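Long-range contacts in SusD superfamily protein (Bacteroides thetaiotaomicron VPI-5482, PDB 3HDX), which probably binds polysaccharide at the outer membrane as a SusD-family protein, consistent with a part in carbohydrate uptake by this gut bacterium: residues L69-W75 with W458-I464; P145-R149 with Q470-N474. One frame throughout, in Å; residues are numbered along the deposited sequence. Where two conformers were deposited one is given.

Contact 1 (L69-W75 with W458-I464); sequences LKKVSNW and WPVSEDI
Val72 CG1 sits over one face of the Trp458 indole, 3.8 Å from the centroid of its six-membered ring and 17° off the normal, a CH-pi contact. Leu69 CD2 meets CZ3 and CH2 of the same ring, the two side chains crossing at about a right angle. The second indole, Trp75, has Val460 CG1 and a water over one face near the rim, while Ile464 CG2 lies 3.8 Å from its CZ2. In this mostly helical SusD-family fold the contact joins the C-terminal end of helix 67-73 to the turn leading into helix 462-467. With CG wedged between backbone N and carbonyl carbon (chi1 60°), the Trp75 indole reaches back to Val460 and Ile464; Tyr79 and Trp129 meet it edge-to-face. Replacing the Trp75 indole by the methyl of an alanine is likely to open a gap beside Val460 and Ile464 and remove an edge-to-face partner from Tyr79 and Trp129. Between the indoles the backbones meet: the direct bond from Ser461 N to Ser73 O is weak at 3.5 Å, and the same N-H is shared with the water by the Trp75 ring, which also accepts from Trp75 N and donates to Ser73 O. Beside the start of helix 462-467, Asn74 OD1 comes 3.6 Å from Ile464 CD1, the side chains crossing, and the oxygen accepts from Arg76 N. Ser461 N-caps this helix, its OG accepting from Asp463 N at 3.2 Å. Another water accepts from Asn74 ND2, donates to Asp463 OD2 at 2.7 Å and lies 2.9 Å from Ser461 OG.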
loop_
_atom_site.group_PDB
_atom_site.type_symbol
_atom_site.label_atom_id
_atom_site.label_comp_id
_atom_site.label_asym_id
_atom_site.label_seq_id
_atom_site.Cartn_x
_atom_site.Cartn_y
_atom_site.Cartn_z
ATOM N N LEU A 69 5.983 0.703 19.217
ATOM C CA LEU A 69 5.020 -0.379 19.063
ATOM C C LEU A 69 3.646 0.028 19.580
ATOM O O LEU A 69 2.603 -0.233 18.913
ATOM C CB LEU A 69 5.487 -1.668 19.749
ATOM C CG LEU A 69 6.740 -2.362 19.207
ATOM C CD1 LEU A 69 7.150 -3.545 20.082
ATOM C CD2 LEU A 69 6.613 -2.756 17.810
ATOM N N LYS A 70 3.622 0.695 20.739
ATOM C CA LYS A 70 2.361 1.144 21.309
ATOM C C LYS A 70 1.651 2.148 20.375
ATOM O O LYS A 70 0.438 2.060 20.145
ATOM C CB LYS A 70 2.604 1.746 22.707
ATOM C CG LYS A 70 3.144 0.728 23.700
ATOM C CD LYS A 70 3.286 1.297 25.080
ATOM C CE LYS A 70 3.871 0.226 25.972
ATOM N NZ LYS A 70 5.044 -0.351 25.302
ATOM N N LYS A 71 2.404 3.101 19.841
ATOM C CA LYS A 71 1.867 4.123 18.923
ATOM C C LYS A 71 1.337 3.542 17.616
ATOM O O LYS A 71 0.240 3.884 17.150
ATOM C CB LYS A 71 2.947 5.156 18.604
ATOM C CG LYS A 71 3.292 6.077 19.783
ATOM C CD LYS A 71 4.505 6.912 19.399
ATOM C CE LYS A 71 4.699 8.171 20.245
ATOM N NZ LYS A 71 6.133 8.648 19.918
ATOM N N VAL A 72 2.109 2.663 17.013
ATOM C CA VAL A 72 1.647 2.035 15.752
ATOM C C VAL A 72 0.377 1.216 15.997
ATOM O O VAL A 72 -0.534 1.252 15.175
ATOM C CB VAL A 72 2.737 1.148 15.131
ATOM C CG1 VAL A 72 2.213 0.321 13.958
ATOM C CG2 VAL A 72 3.901 2.019 14.675
ATOM N N SER A 73 0.298 0.567 17.164
ATOM C CA SER A 73 -0.796 -0.324 17.513
ATOM C C SER A 73 -2.112 0.377 17.812
ATOM O O SER A 73 -3.120 -0.302 17.862
ATOM C CB SER A 73 -0.453 -1.235 18.713
ATOM O OG SER A 73 -0.574 -0.570 19.946
ATOM N N ASN A 74 -2.106 1.690 18.015
ATOM C CA ASN A 74 -3.330 2.459 18.274
ATOM C C ASN A 74 -3.940 2.809 16.914
ATOM O O ASN A 74 -3.338 3.529 16.150
ATOM C CB ASN A 74 -2.978 3.724 19.087
ATOM C CG ASN A 74 -4.207 4.532 19.478
ATOM O OD1 ASN A 74 -5.077 4.779 18.650
ATOM N ND2 ASN A 74 -4.269 4.970 20.739
ATOM N N TRP A 75 -5.162 2.328 16.670
ATOM C CA TRP A 75 -5.844 2.517 15.391
ATOM C C TRP A 75 -6.593 3.853 15.194
ATOM O O TRP A 75 -7.278 4.022 14.212
ATOM C CB TRP A 75 -6.757 1.304 15.065
ATOM C CG TRP A 75 -7.835 1.046 16.075
ATOM C CD1 TRP A 75 -8.573 1.970 16.809
ATOM C CD2 TRP A 75 -8.331 -0.235 16.452
ATOM N NE1 TRP A 75 -9.478 1.319 17.605
ATOM C CE2 TRP A 75 -9.371 -0.025 17.395
ATOM C CE3 TRP A 75 -8.012 -1.554 16.082
ATOM C CZ2 TRP A 75 -10.056 -1.072 17.980
ATOM C CZ3 TRP A 75 -8.709 -2.593 16.651
ATOM C CH2 TRP A 75 -9.698 -2.349 17.617
ATOM N N TRP A 458 -1.398 -7.174 14.723
ATOM C CA TRP A 458 -0.859 -6.312 15.769
ATOM C C TRP A 458 -1.761 -6.351 16.980
ATOM O O TRP A 458 -2.980 -6.562 16.880
ATOM C CB TRP A 458 -0.729 -4.846 15.299
ATOM C CG TRP A 458 0.455 -4.657 14.452
ATOM C CD1 TRP A 458 0.645 -5.136 13.166
ATOM C CD2 TRP A 458 1.639 -3.932 14.798
ATOM N NE1 TRP A 458 1.886 -4.740 12.713
ATOM C CE2 TRP A 458 2.510 -3.985 13.677
ATOM C CE3 TRP A 458 2.045 -3.217 15.950
ATOM C CZ2 TRP A 458 3.800 -3.399 13.692
ATOM C CZ3 TRP A 458 3.302 -2.605 15.943
ATOM C CH2 TRP A 458 4.168 -2.706 14.823
ATOM N N PRO A 459 -1.180 -6.130 18.168
ATOM C CA PRO A 459 -2.042 -5.964 19.333
ATOM C C PRO A 459 -2.887 -4.679 19.202
ATOM O O PRO A 459 -2.512 -3.772 18.470
ATOM C CB PRO A 459 -1.043 -5.808 20.480
ATOM C CG PRO A 459 0.215 -5.493 19.909
ATOM C CD PRO A 459 0.235 -5.954 18.507
ATOM N N VAL A 460 -4.041 -4.674 19.873
ATOM C CA VAL A 460 -4.843 -3.487 20.071
ATOM C C VAL A 460 -4.169 -2.671 21.199
ATOM O O VAL A 460 -3.732 -3.219 22.205
ATOM C CB VAL A 460 -6.312 -3.852 20.430
ATOM C CG1 VAL A 460 -7.170 -2.596 20.715
ATOM C CG2 VAL A 460 -6.922 -4.678 19.308
ATOM N N SER A 461 -4.053 -1.367 21.009
ATOM C CA SER A 461 -3.440 -0.511 22.028
ATOM C C SER A 461 -4.242 -0.607 23.329
ATOM O O SER A 461 -5.477 -0.575 23.327
ATOM C CB SER A 461 -3.394 0.946 21.582
ATOM O OG SER A 461 -3.052 1.784 22.700
ATOM N N GLU A 462 -3.525 -0.739 24.442
ATOM C CA GLU A 462 -4.202 -0.820 25.750
ATOM C C GLU A 462 -4.991 0.457 26.074
ATOM O O GLU A 462 -6.031 0.382 26.728
ATOM C CB GLU A 462 -3.225 -1.286 26.844
ATOM C CG GLU A 462 -2.806 -2.840 26.676
ATOM C CD GLU A 462 -3.942 -3.912 26.876
ATOM O OE1 GLU A 462 -4.941 -3.588 27.579
ATOM O OE2 GLU A 462 -3.837 -5.097 26.358
ATOM N N ASP A 463 -4.573 1.599 25.518
ATOM C CA ASP A 463 -5.323 2.870 25.659
ATOM C C ASP A 463 -6.731 2.748 25.056
ATOM O O ASP A 463 -7.711 3.210 25.657
ATOM C CB ASP A 463 -4.593 4.054 24.997
ATOM C CG ASP A 463 -3.252 4.402 25.688
ATOM O OD1 ASP A 463 -3.057 4.029 26.871
ATOM O OD2 ASP A 463 -2.405 5.058 25.025
ATOM N N ILE A 464 -6.826 2.071 23.917
ATOM C CA ILE A 464 -8.119 1.841 23.240
ATOM C C ILE A 464 -9.025 0.951 24.109
ATOM O O ILE A 464 -10.226 1.251 24.291
ATOM C CB ILE A 464 -7.905 1.220 21.799
ATOM C CG1 ILE A 464 -7.189 2.191 20.824
ATOM C CG2 ILE A 464 -9.226 0.750 21.212
ATOM C CD1 ILE A 464 -7.942 3.409 20.420
HETATM O O HOH W 1 -5.676 -0.174 18.490
HETATM O O HOH W 2 -1.927 4.414 22.453
#

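Contact 2 (P145-R149 with Q470-N474); sequences PSMPR and QIEQN
Arg149 and Glu472 form one of two direct hydrogen bonds between the segments: Arg149 NH1 donates to Glu472 O at 2.8 Å and 154°, with the oxygen near the guanidinium plane. A bend at chi3 turns the guanidinium along the 470-474 backbone, and NH2 also donates to Asp131 O, so two carbonyls limit its rotation. At the other end, in the conformer given for Ser146, Gln470 NE2 donates to Ser146 OG over 3.1 Å, nearly straight at 166° and in the amide plane. Both segments are irregular loops whose touching parts run in nearly the same direction, 22° apart end to end: 145-149 leads toward helix 152-169, while the other follows helix 462-467 close to the C-terminus of this SusD-family chain. Water joins them where no direct backbone bond forms, one molecule accepting from Arg149 N and Glu472 N while donating to Gln470 O. Another accepts from Arg149 NH2 and Asn474 ND2. The apolar contact is Ile471 CD1, in the conformer given, 3.9 Å from Arg149 CG. Carbon-to-oxygen approaches form a last group: the same CD1 lies 3.5 Å from the carbonyl Met147 O of a selenomethionine, Pro148 CD 3.7 Å from Gln470 OE1, and Pro148 CA makes a CA-H...O contact of 3.5 Å with Gln470 O.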
loop_
_atom_site.group_PDB
_atom_site.type_symbol
_atom_site.label_atom_id
_atom_site.label_comp_id
_atom_site.label_asym_id
_atom_site.label_seq_id
_atom_site.Cartn_x
_atom_site.Cartn_y
_atom_site.Cartn_z
ATOM N N PRO A 145 -18.062 4.953 19.226
ATOM C CA PRO A 145 -19.222 4.093 19.493
ATOM C C PRO A 145 -18.921 2.901 20.399
ATOM O O PRO A 145 -17.862 2.278 20.250
ATOM C CB PRO A 145 -19.630 3.605 18.082
ATOM C CG PRO A 145 -19.189 4.758 17.187
ATOM C CD PRO A 145 -17.893 5.216 17.781
ATOM N N SER A 146 -19.859 2.601 21.315
ATOM C CA SER A 146 -19.720 1.473 22.241
ATOM C C SER A 146 -20.173 0.209 21.525
ATOM O O SER A 146 -21.384 -0.098 21.413
ATOM C CB SER A 146 -20.516 1.667 23.522
ATOM O OG SER A 146 -20.335 0.549 24.361
HETATM N N MSE A 147 -19.185 -0.530 21.018
HETATM C CA MSE A 147 -19.423 -1.746 20.254
HETATM C C MSE A 147 -18.156 -2.592 20.250
HETATM O O MSE A 147 -17.056 -2.045 20.430
HETATM C CB MSE A 147 -19.835 -1.368 18.801
HETATM C CG MSE A 147 -18.739 -0.684 17.993
HETATM SE SE MSE A 147 -19.127 -0.466 16.129
HETATM C CE MSE A 147 -19.390 -2.285 15.684
ATOM N N PRO A 148 -18.291 -3.900 20.013
ATOM C CA PRO A 148 -17.131 -4.735 19.947
ATOM C C PRO A 148 -16.414 -4.608 18.581
ATOM O O PRO A 148 -16.874 -3.953 17.636
ATOM C CB PRO A 148 -17.710 -6.127 20.148
ATOM C CG PRO A 148 -19.047 -6.026 19.472
ATOM C CD PRO A 148 -19.532 -4.677 19.784
ATOM N N ARG A 149 -15.285 -5.265 18.512
ATOM C CA ARG A 149 -14.608 -5.482 17.238
ATOM C C ARG A 149 -15.547 -6.341 16.381
ATOM O O ARG A 149 -16.216 -7.274 16.888
ATOM C CB ARG A 149 -13.270 -6.183 17.479
ATOM C CG ARG A 149 -12.320 -5.340 18.314
ATOM C CD ARG A 149 -11.112 -6.089 18.774
ATOM N NE ARG A 149 -10.251 -6.418 17.644
ATOM C CZ ARG A 149 -9.224 -7.249 17.680
ATOM N NH1 ARG A 149 -8.876 -7.883 18.815
ATOM N NH2 ARG A 149 -8.576 -7.498 16.552
ATOM N N GLN A 470 -15.887 -2.725 25.403
ATOM C CA GLN A 470 -16.321 -3.849 24.556
ATOM C C GLN A 470 -15.223 -4.319 23.611
ATOM O O GLN A 470 -15.416 -5.343 22.975
ATOM C CB GLN A 470 -17.557 -3.483 23.733
ATOM C CG GLN A 470 -18.799 -3.197 24.599
ATOM C CD GLN A 470 -20.068 -3.451 23.800
ATOM O OE1 GLN A 470 -20.328 -4.584 23.361
ATOM N NE2 GLN A 470 -20.831 -2.426 23.593
ATOM N N ILE A 471 -14.106 -3.577 23.523
ATOM C CA ILE A 471 -12.982 -3.924 22.632
ATOM C C ILE A 471 -12.080 -4.924 23.339
ATOM O O ILE A 471 -11.540 -4.616 24.395
ATOM C CB ILE A 471 -12.152 -2.686 22.270
ATOM C CG1 ILE A 471 -13.024 -1.665 21.537
ATOM C CG2 ILE A 471 -10.938 -3.045 21.369
ATOM C CD1 ILE A 471 -13.597 -2.214 20.258
ATOM N N GLU A 472 -11.931 -6.114 22.759
ATOM C CA GLU A 472 -11.134 -7.217 23.317
ATOM C C GLU A 472 -9.766 -7.286 22.644
ATOM O O GLU A 472 -9.629 -7.076 21.441
ATOM C CB GLU A 472 -11.867 -8.559 23.105
ATOM C CG GLU A 472 -11.236 -9.791 23.797
ATOM C CD GLU A 472 -11.867 -11.121 23.374
ATOM O OE1 GLU A 472 -12.625 -11.161 22.366
ATOM O OE2 GLU A 472 -11.583 -12.129 24.047
ATOM N N GLN A 473 -8.747 -7.607 23.422
ATOM C CA GLN A 473 -7.425 -7.756 22.873
ATOM C C GLN A 473 -7.373 -9.009 22.003
ATOM O O GLN A 473 -8.131 -9.972 22.202
ATOM C CB GLN A 473 -6.414 -7.891 24.026
ATOM C CG GLN A 473 -4.946 -8.015 23.632
ATOM C CD GLN A 473 -4.494 -6.867 22.782
ATOM O OE1 GLN A 473 -4.600 -6.921 21.532
ATOM N NE2 GLN A 473 -4.108 -5.769 23.439
ATOM N N ASN A 474 -6.460 -8.980 21.034
ATOM C CA ASN A 474 -6.128 -10.170 20.236
ATOM C C ASN A 474 -5.560 -11.214 21.195
ATOM O O ASN A 474 -4.580 -10.938 21.894
ATOM C CB ASN A 474 -5.059 -9.805 19.208
ATOM C CG ASN A 474 -4.620 -10.994 18.258
ATOM O OD1 ASN A 474 -4.522 -12.192 18.595
ATOM N ND2 ASN A 474 -4.297 -10.601 17.050
HETATM O O HOH W 3 -5.335 -7.916 16.664
HETATM O O HOH W 4 -14.138 -6.728 20.842
#

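In the fold
Contact 1 is largely buried, whereas contact 2 is partly exposed and lies farther from the chain centre; their own centres are about 13 Å apart. Both tie an N-terminal part of the chain to the same C-terminal region, which passes from 458-464 through helix 462-467 to 470-474. Indole rings and branched aliphatic groups dominate the first, with two waters bridging its polar groups; the second depends on an arginine, an amide and water between two irregular loops. Gln473 couples them: its OE1 accepts from Val460 N and its NE2 donates to Glu462 OE2, while Arg149 NH1 packs against Val460 CG2.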